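Local atomic coordinates of adenosine monophosphate-protein transferase (Pyrococcus horikoshii, PDB entry 2D16), a protein that is of unknown function but belongs to the adenosine-specific kinase family and may transfer adenosine monophosphate to proteins. Residues I7-E10 / E16-I19; E10-V15 / D63-A68. One frame throughout, in Å; residues are numbered along the deposited sequence.

Interaction 1: I7-E10 / E16-I19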
ATOM      1  N   ILE A   7     -49.227 -30.321  24.903  1.00 24.93           N
ATOM      2  CA  ILE A   7     -47.983 -30.382  25.651  1.00 25.89           C
ATOM      3  C   ILE A   7     -47.340 -29.005  25.709  1.00 25.35           C
ATOM      4  O   ILE A   7     -47.096 -28.377  24.680  1.00 23.68           O
ATOM      5  CB  ILE A   7     -46.992 -31.372  24.997  1.00 27.87           C
ATOM      6  CG1 ILE A   7     -47.584 -32.785  25.019  1.00 28.96           C
ATOM      7  CG2 ILE A   7     -45.657 -31.340  25.730  1.00 27.31           C
ATOM      8  CD1 ILE A   7     -46.766 -33.803  24.258  1.00 30.04           C
ATOM      9  N   ASP A   8     -47.085 -28.529  26.921  1.00 24.57           N
ATOM     10  CA  ASP A   8     -46.450 -27.235  27.100  1.00 24.57           C
ATOM     11  C   ASP A   8     -44.945 -27.458  27.045  1.00 25.33           C
ATOM     12  O   ASP A   8     -44.409 -28.280  27.793  1.00 24.90           O
ATOM     13  CB  ASP A   8     -46.828 -26.630  28.458  1.00 24.86           C
ATOM     14  CG  ASP A   8     -48.264 -26.142  28.503  1.00 24.81           C
ATOM     15  OD1 ASP A   8     -48.589 -25.177  27.780  1.00 27.00           O
ATOM     16  OD2 ASP A   8     -49.065 -26.721  29.262  1.00 27.88           O
ATOM     17  N   ILE A   9     -44.269 -26.749  26.146  1.00 23.69           N
ATOM     18  CA  ILE A   9     -42.825 -26.875  26.027  1.00 24.30           C
ATOM     19  C   ILE A   9     -42.185 -26.235  27.254  1.00 23.91           C
ATOM     20  O   ILE A   9     -42.486 -25.088  27.588  1.00 24.87           O
ATOM     21  CB  ILE A   9     -42.293 -26.161  24.763  1.00 25.43           C
ATOM     22  CG1 ILE A   9     -42.770 -26.895  23.506  1.00 24.50           C
ATOM     23  CG2 ILE A   9     -40.766 -26.087  24.812  1.00 26.94           C
ATOM     24  CD1 ILE A   9     -42.265 -28.325  23.400  1.00 26.40           C
ATOM     25  N   GLU A  10     -41.322 -26.989  27.927  1.00 23.98           N
ATOM     26  CA  GLU A  10     -40.630 -26.487  29.109  1.00 25.23           C
ATOM     27  C   GLU A  10     -39.298 -25.893  28.666  1.00 25.22           C
ATOM     28  O   GLU A  10     -38.444 -26.598  28.129  1.00 25.36           O
ATOM     29  CB  GLU A  10     -40.369 -27.618  30.110  1.00 26.78           C
ATOM     30  CG  GLU A  10     -39.861 -27.120  31.463  1.00 30.37           C
ATOM     31  CD  GLU A  10     -39.372 -28.235  32.369  1.00 31.67           C
ATOM     32  OE1 GLU A  10     -39.969 -29.333  32.353  1.00 34.12           O
ATOM     33  OE2 GLU A  10     -38.392 -28.007  33.112  1.00 35.54           O
ATOM     34  N   GLU A  16     -34.853 -20.232  22.657  1.00 23.11           N
ATOM     35  CA  GLU A  16     -35.645 -20.455  21.448  1.00 23.04           C
ATOM     36  C   GLU A  16     -35.894 -21.945  21.251  1.00 22.70           C
ATOM     37  O   GLU A  16     -35.002 -22.761  21.487  1.00 21.72           O
ATOM     38  CB  GLU A  16     -34.895 -19.927  20.221  1.00 23.05           C
ATOM     39  CG  GLU A  16     -34.417 -18.481  20.295  1.00 24.73           C
ATOM     40  CD  GLU A  16     -35.489 -17.473  19.923  1.00 24.65           C
ATOM     41  OE1 GLU A  16     -36.503 -17.868  19.308  1.00 25.30           O
ATOM     42  OE2 GLU A  16     -35.309 -16.279  20.230  1.00 26.28           O
ATOM     43  N   VAL A  17     -37.100 -22.300  20.822  1.00 20.61           N
ATOM     44  CA  VAL A  17     -37.424 -23.698  20.574  1.00 20.10           C
ATOM     45  C   VAL A  17     -37.787 -23.892  19.104  1.00 20.86           C
ATOM     46  O   VAL A  17     -38.420 -23.032  18.490  1.00 19.68           O
ATOM     47  CB  VAL A  17     -38.608 -24.193  21.452  1.00 20.70           C
ATOM     48  CG1 VAL A  17     -39.879 -23.422  21.121  1.00 19.25           C
ATOM     49  CG2 VAL A  17     -38.826 -25.691  21.236  1.00 20.88           C
ATOM     50  N   ILE A  18     -37.350 -25.016  18.545  1.00 20.31           N
ATOM     51  CA  ILE A  18     -37.647 -25.363  17.162  1.00 19.36           C
ATOM     52  C   ILE A  18     -38.071 -26.829  17.179  1.00 20.20           C
ATOM     53  O   ILE A  18     -37.359 -27.679  17.712  1.00 22.02           O
ATOM     54  CB  ILE A  18     -36.411 -25.213  16.244  1.00 20.61           C
ATOM     55  CG1 ILE A  18     -35.856 -23.789  16.328  1.00 18.67           C
ATOM     56  CG2 ILE A  18     -36.803 -25.530  14.803  1.00 21.46           C
ATOM     57  CD1 ILE A  18     -34.572 -23.580  15.543  1.00 22.77           C
ATOM     58  N   ILE A  19     -39.238 -27.121  16.616  1.00 19.27           N
ATOM     59  CA  ILE A  19     -39.738 -28.491  16.579  1.00 19.64           C
ATOM     60  C   ILE A  19     -39.858 -28.893  15.114  1.00 19.28           C
ATOM     61  O   ILE A  19     -40.373 -28.127  14.304  1.00 19.04           O
ATOM     62  CB  ILE A  19     -41.140 -28.612  17.225  1.00 21.53           C
ATOM     63  CG1 ILE A  19     -41.162 -27.934  18.599  1.00 24.91           C
ATOM     64  CG2 ILE A  19     -41.529 -30.079  17.342  1.00 20.00           C
ATOM     65  CD1 ILE A  19     -40.243 -28.564  19.619  1.00 26.97           C
TER
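Ile9 carries this contact, laying its two branches against two residues of strand 16-22: CG2 meets Val17 CG2 at 4.1 Å, and CD1 meets Ile19 CD1 at 4.3 Å. All of the touching is between methyl groups, and both distances are those of ordinary van der Waals contact. The first torsion of Ile9 divides the work. CG2 lies anti to the backbone N and reaches Val17, while CG1 (chi1 -68°) stays beside the N and carries CD1 to Ile19. On the other side, Val17 and Ile19 are two residues apart on one strand and direct their side chains to the same face. The second torsion of Ile19 (chi2 -63°) folds CD1 back along the strand, where it lies 3.6 Å from Val17 CG2, so that the two methyls form a continuous surface for Ile9.

The backbones are too far apart to pair as neighbouring strands, the closest CA atoms, those of Ile9 and Val17, being 8.3 Å apart. The segments lead out of and into different antiparallel sheets: strand 3-8 lies at one side of the three-stranded sheet and pairs with strand 116-122, whereas strand 16-22 runs inside the five-stranded sheet between strands 82-88 and 105-112. Their separate allegiance is seen in the backbone bonding of Ile9 with Phe116 and of Val17 with Ser112. The contact is therefore apolar packing between the chain just past strand 3-8, the outermost strand of its sheet within this chain, and an inner strand of the other sheet.

The side chains of Val17 and Ile9 meet at a slant, and both also touch Phe116 of strand 116-122. Val17 rests further on Leu86, and Ile19 on Val82 and Val84, all of strand 82-88, while Ile9 reaches Asn73 of helix 64-77.

Interaction 2: E10-V15 / D63-A68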
ATOM      1  N   GLU A  10     -41.322 -26.989  27.927  1.00 23.98           N
ATOM      2  CA  GLU A  10     -40.630 -26.487  29.109  1.00 25.23           C
ATOM      3  C   GLU A  10     -39.298 -25.893  28.666  1.00 25.22           C
ATOM      4  O   GLU A  10     -38.444 -26.598  28.129  1.00 25.36           O
ATOM      5  CB  GLU A  10     -40.369 -27.618  30.110  1.00 26.78           C
ATOM      6  CG  GLU A  10     -39.861 -27.120  31.463  1.00 30.37           C
ATOM      7  CD  GLU A  10     -39.372 -28.235  32.369  1.00 31.67           C
ATOM      8  OE1 GLU A  10     -39.969 -29.333  32.353  1.00 34.12           O
ATOM      9  OE2 GLU A  10     -38.392 -28.007  33.112  1.00 35.54           O
ATOM     10  N   LYS A  11     -39.126 -24.595  28.886  1.00 25.16           N
ATOM     11  CA  LYS A  11     -37.894 -23.924  28.503  1.00 27.25           C
ATOM     12  C   LYS A  11     -37.731 -22.626  29.276  1.00 28.90           C
ATOM     13  O   LYS A  11     -38.711 -21.965  29.609  1.00 28.40           O
ATOM     14  CB  LYS A  11     -37.896 -23.625  27.000  1.00 26.80           C
ATOM     15  CG  LYS A  11     -39.070 -22.769  26.536  1.00 26.36           C
ATOM     16  CD  LYS A  11     -38.977 -22.467  25.048  1.00 25.88           C
ATOM     17  CE  LYS A  11     -40.247 -21.806  24.521  1.00 27.20           C
ATOM     18  NZ  LYS A  11     -40.559 -20.516  25.198  1.00 26.75           N
ATOM     19  N   PRO A  12     -36.485 -22.252  29.586  1.00 31.31           N
ATOM     20  CA  PRO A  12     -36.273 -21.007  30.324  1.00 32.78           C
ATOM     21  C   PRO A  12     -36.513 -19.784  29.438  1.00 33.82           C
ATOM     22  O   PRO A  12     -36.504 -19.878  28.207  1.00 32.21           O
ATOM     23  CB  PRO A  12     -34.826 -21.129  30.798  1.00 33.31           C
ATOM     24  CG  PRO A  12     -34.406 -22.543  30.620  1.00 34.09           C
ATOM     25  CD  PRO A  12     -35.226 -23.003  29.441  1.00 32.36           C
ATOM     26  N   GLU A  13     -36.744 -18.642  30.075  1.00 34.21           N
ATOM     27  CA  GLU A  13     -36.986 -17.395  29.366  1.00 35.42           C
ATOM     28  C   GLU A  13     -35.801 -17.080  28.457  1.00 34.23           C
ATOM     29  O   GLU A  13     -34.645 -17.281  28.834  1.00 33.82           O
ATOM     30  CB  GLU A  13     -37.191 -16.264  30.377  1.00 39.40           C
ATOM     31  CG  GLU A  13     -37.663 -14.950  29.780  1.00 44.06           C
ATOM     32  CD  GLU A  13     -37.880 -13.879  30.836  1.00 47.80           C
ATOM     33  OE1 GLU A  13     -38.638 -14.136  31.798  1.00 49.12           O
ATOM     34  OE2 GLU A  13     -37.297 -12.781  30.703  1.00 48.73           O
ATOM     35  N   GLY A  14     -36.093 -16.602  27.252  1.00 32.84           N
ATOM     36  CA  GLY A  14     -35.035 -16.259  26.318  1.00 32.05           C
ATOM     37  C   GLY A  14     -34.555 -17.395  25.431  1.00 30.21           C
ATOM     38  O   GLY A  14     -33.895 -17.156  24.419  1.00 32.33           O
ATOM     39  N   VAL A  15     -34.872 -18.631  25.799  1.00 27.74           N
ATOM     40  CA  VAL A  15     -34.452 -19.779  25.001  1.00 26.32           C
ATOM     41  C   VAL A  15     -35.414 -20.008  23.842  1.00 24.77           C
ATOM     42  O   VAL A  15     -36.632 -19.972  24.017  1.00 24.92           O
ATOM     43  CB  VAL A  15     -34.356 -21.050  25.876  1.00 26.26           C
ATOM     44  CG1 VAL A  15     -34.219 -22.297  25.005  1.00 25.66           C
ATOM     45  CG2 VAL A  15     -33.157 -20.931  26.802  1.00 27.49           C
ATOM     46  N   ASP A  63     -24.525 -28.132  25.373  1.00 26.14           N
ATOM     47  CA  ASP A  63     -24.962 -27.488  26.609  1.00 28.10           C
ATOM     48  C   ASP A  63     -25.758 -28.492  27.439  1.00 28.74           C
ATOM     49  O   ASP A  63     -26.851 -28.908  27.054  1.00 27.10           O
ATOM     50  CB  ASP A  63     -25.840 -26.271  26.309  1.00 28.49           C
ATOM     51  CG  ASP A  63     -26.164 -25.470  27.556  1.00 31.22           C
ATOM     52  OD1 ASP A  63     -25.267 -24.752  28.049  1.00 35.70           O
ATOM     53  OD2 ASP A  63     -27.303 -25.568  28.056  1.00 30.61           O
ATOM     54  N   PRO A  64     -25.218 -28.891  28.601  1.00 29.36           N
ATOM     55  CA  PRO A  64     -25.878 -29.855  29.487  1.00 29.59           C
ATOM     56  C   PRO A  64     -27.349 -29.569  29.786  1.00 28.86           C
ATOM     57  O   PRO A  64     -28.202 -30.437  29.606  1.00 29.38           O
ATOM     58  CB  PRO A  64     -25.012 -29.810  30.745  1.00 30.90           C
ATOM     59  CG  PRO A  64     -23.647 -29.546  30.187  1.00 31.36           C
ATOM     60  CD  PRO A  64     -23.928 -28.458  29.168  1.00 30.78           C
ATOM     61  N   GLU A  65     -27.641 -28.353  30.237  1.00 28.55           N
ATOM     62  CA  GLU A  65     -29.007 -27.973  30.580  1.00 29.00           C
ATOM     63  C   GLU A  65     -29.981 -28.037  29.408  1.00 27.30           C
ATOM     64  O   GLU A  65     -31.057 -28.623  29.525  1.00 26.15           O
ATOM     65  CB  GLU A  65     -29.031 -26.564  31.180  1.00 32.12           C
ATOM     66  CG  GLU A  65     -30.425 -26.078  31.552  1.00 38.18           C
ATOM     67  CD  GLU A  65     -30.412 -24.725  32.238  1.00 42.68           C
ATOM     68  OE1 GLU A  65     -29.778 -24.607  33.308  1.00 45.53           O
ATOM     69  OE2 GLU A  65     -31.038 -23.780  31.709  1.00 45.24           O
ATOM     70  N   LEU A  66     -29.616 -27.426  28.286  1.00 25.93           N
ATOM     71  CA  LEU A  66     -30.496 -27.434  27.124  1.00 25.68           C
ATOM     72  C   LEU A  66     -30.655 -28.838  26.560  1.00 26.21           C
ATOM     73  O   LEU A  66     -31.686 -29.161  25.968  1.00 25.76           O
ATOM     74  CB  LEU A  66     -29.976 -26.469  26.055  1.00 25.92           C
ATOM     75  CG  LEU A  66     -29.986 -25.001  26.499  1.00 27.83           C
ATOM     76  CD1 LEU A  66     -29.453 -24.121  25.385  1.00 29.44           C
ATOM     77  CD2 LEU A  66     -31.406 -24.583  26.877  1.00 28.43           C
ATOM     78  N   GLU A  67     -29.640 -29.676  26.747  1.00 25.22           N
ATOM     79  CA  GLU A  67     -29.716 -31.054  26.271  1.00 25.57           C
ATOM     80  C   GLU A  67     -30.737 -31.819  27.113  1.00 25.44           C
ATOM     81  O   GLU A  67     -31.582 -32.538  26.583  1.00 24.00           O
ATOM     82  CB  GLU A  67     -28.345 -31.729  26.363  1.00 26.42           C
ATOM     83  CG  GLU A  67     -27.370 -31.292  25.277  1.00 27.49           C
ATOM     84  CD  GLU A  67     -25.997 -31.905  25.442  1.00 29.73           C
ATOM     85  OE1 GLU A  67     -25.919 -33.106  25.778  1.00 32.65           O
ATOM     86  OE2 GLU A  67     -24.997 -31.193  25.221  1.00 28.95           O
ATOM     87  N   ALA A  68     -30.666 -31.651  28.429  1.00 24.34           N
ATOM     88  CA  ALA A  68     -31.598 -32.325  29.324  1.00 24.33           C
ATOM     89  C   ALA A  68     -33.031 -31.886  29.019  1.00 23.77           C
ATOM     90  O   ALA A  68     -33.945 -32.709  28.975  1.00 23.85           O
ATOM     91  CB  ALA A  68     -31.246 -32.014  30.784  1.00 24.68           C
TER
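Leu66, whose side chain packs on Val15, has its backbone N tied to Asp63 OD2 by a nearly straight bond of 3.0 Å, with an N-H...O angle of 163°. Asp63 is the N-cap of helix 64-77, and this is its capping bond: Asp63 precedes the first turn, and its carboxylate accepts the N-H three residues on. The donor approaches OD2 on the anti side, 16° out of the carboxylate plane. Asp63 is also the start of the helical backbone ladder, since Glu67 N donates to Asp63 O at 2.9 Å. Glu67 OE2 adds a weak bond from Asp63 N, and it lies close to a like charge, Asp162 OD2 of the second subunit.

The capped turn faces the loop between strands 3-8 and 16-22. That loop tightens into a type II beta turn from Pro12 to Val15, closed by Val15 N donating to Pro12 O at 3.2 Å, with Gly14 at the third position taking the positive phi (88°) such a turn uses there. The turn brings Pro12 and Val15, its two end residues, to bear on the helix.

Glu65, with CG anti to its backbone N and the chain extended beyond, reaches out to Pro12 at the partly exposed side, meeting the proline ring head-on from the helix. Its OE2 stops 3.7 Å from Pro12 CG, a van der Waals approach to a ring carbon. Deeper in, Val15 and Leu66 lie alongside each other, pointing contrary ways, and Leu66 CD2 sits across the fork of the valine, 4.1 Å from CG1 and equally far from CG2.

From the N terminus, the chain leaves strand 3-8, passes through the loop 10-15 and enters strand 16-22. Interaction 1 closes this short excursion, with five residues between its segments, and brings together the two sheets. Interaction 2 starts from that loop and closes a longer path of 47 residues, returning at the start of helix 64-77. Its first segment starts at the shared Glu10 and runs through the gap of interaction 1, while its second lies beyond both, so the contacts cross in sequence. Their centres are 10 Å apart, and Val17 CG1 lies 3.8 Å from Lys11 CE. Between them they bring strand 16-22 and the first turn of helix 64-77 against one connection, residues 9-15.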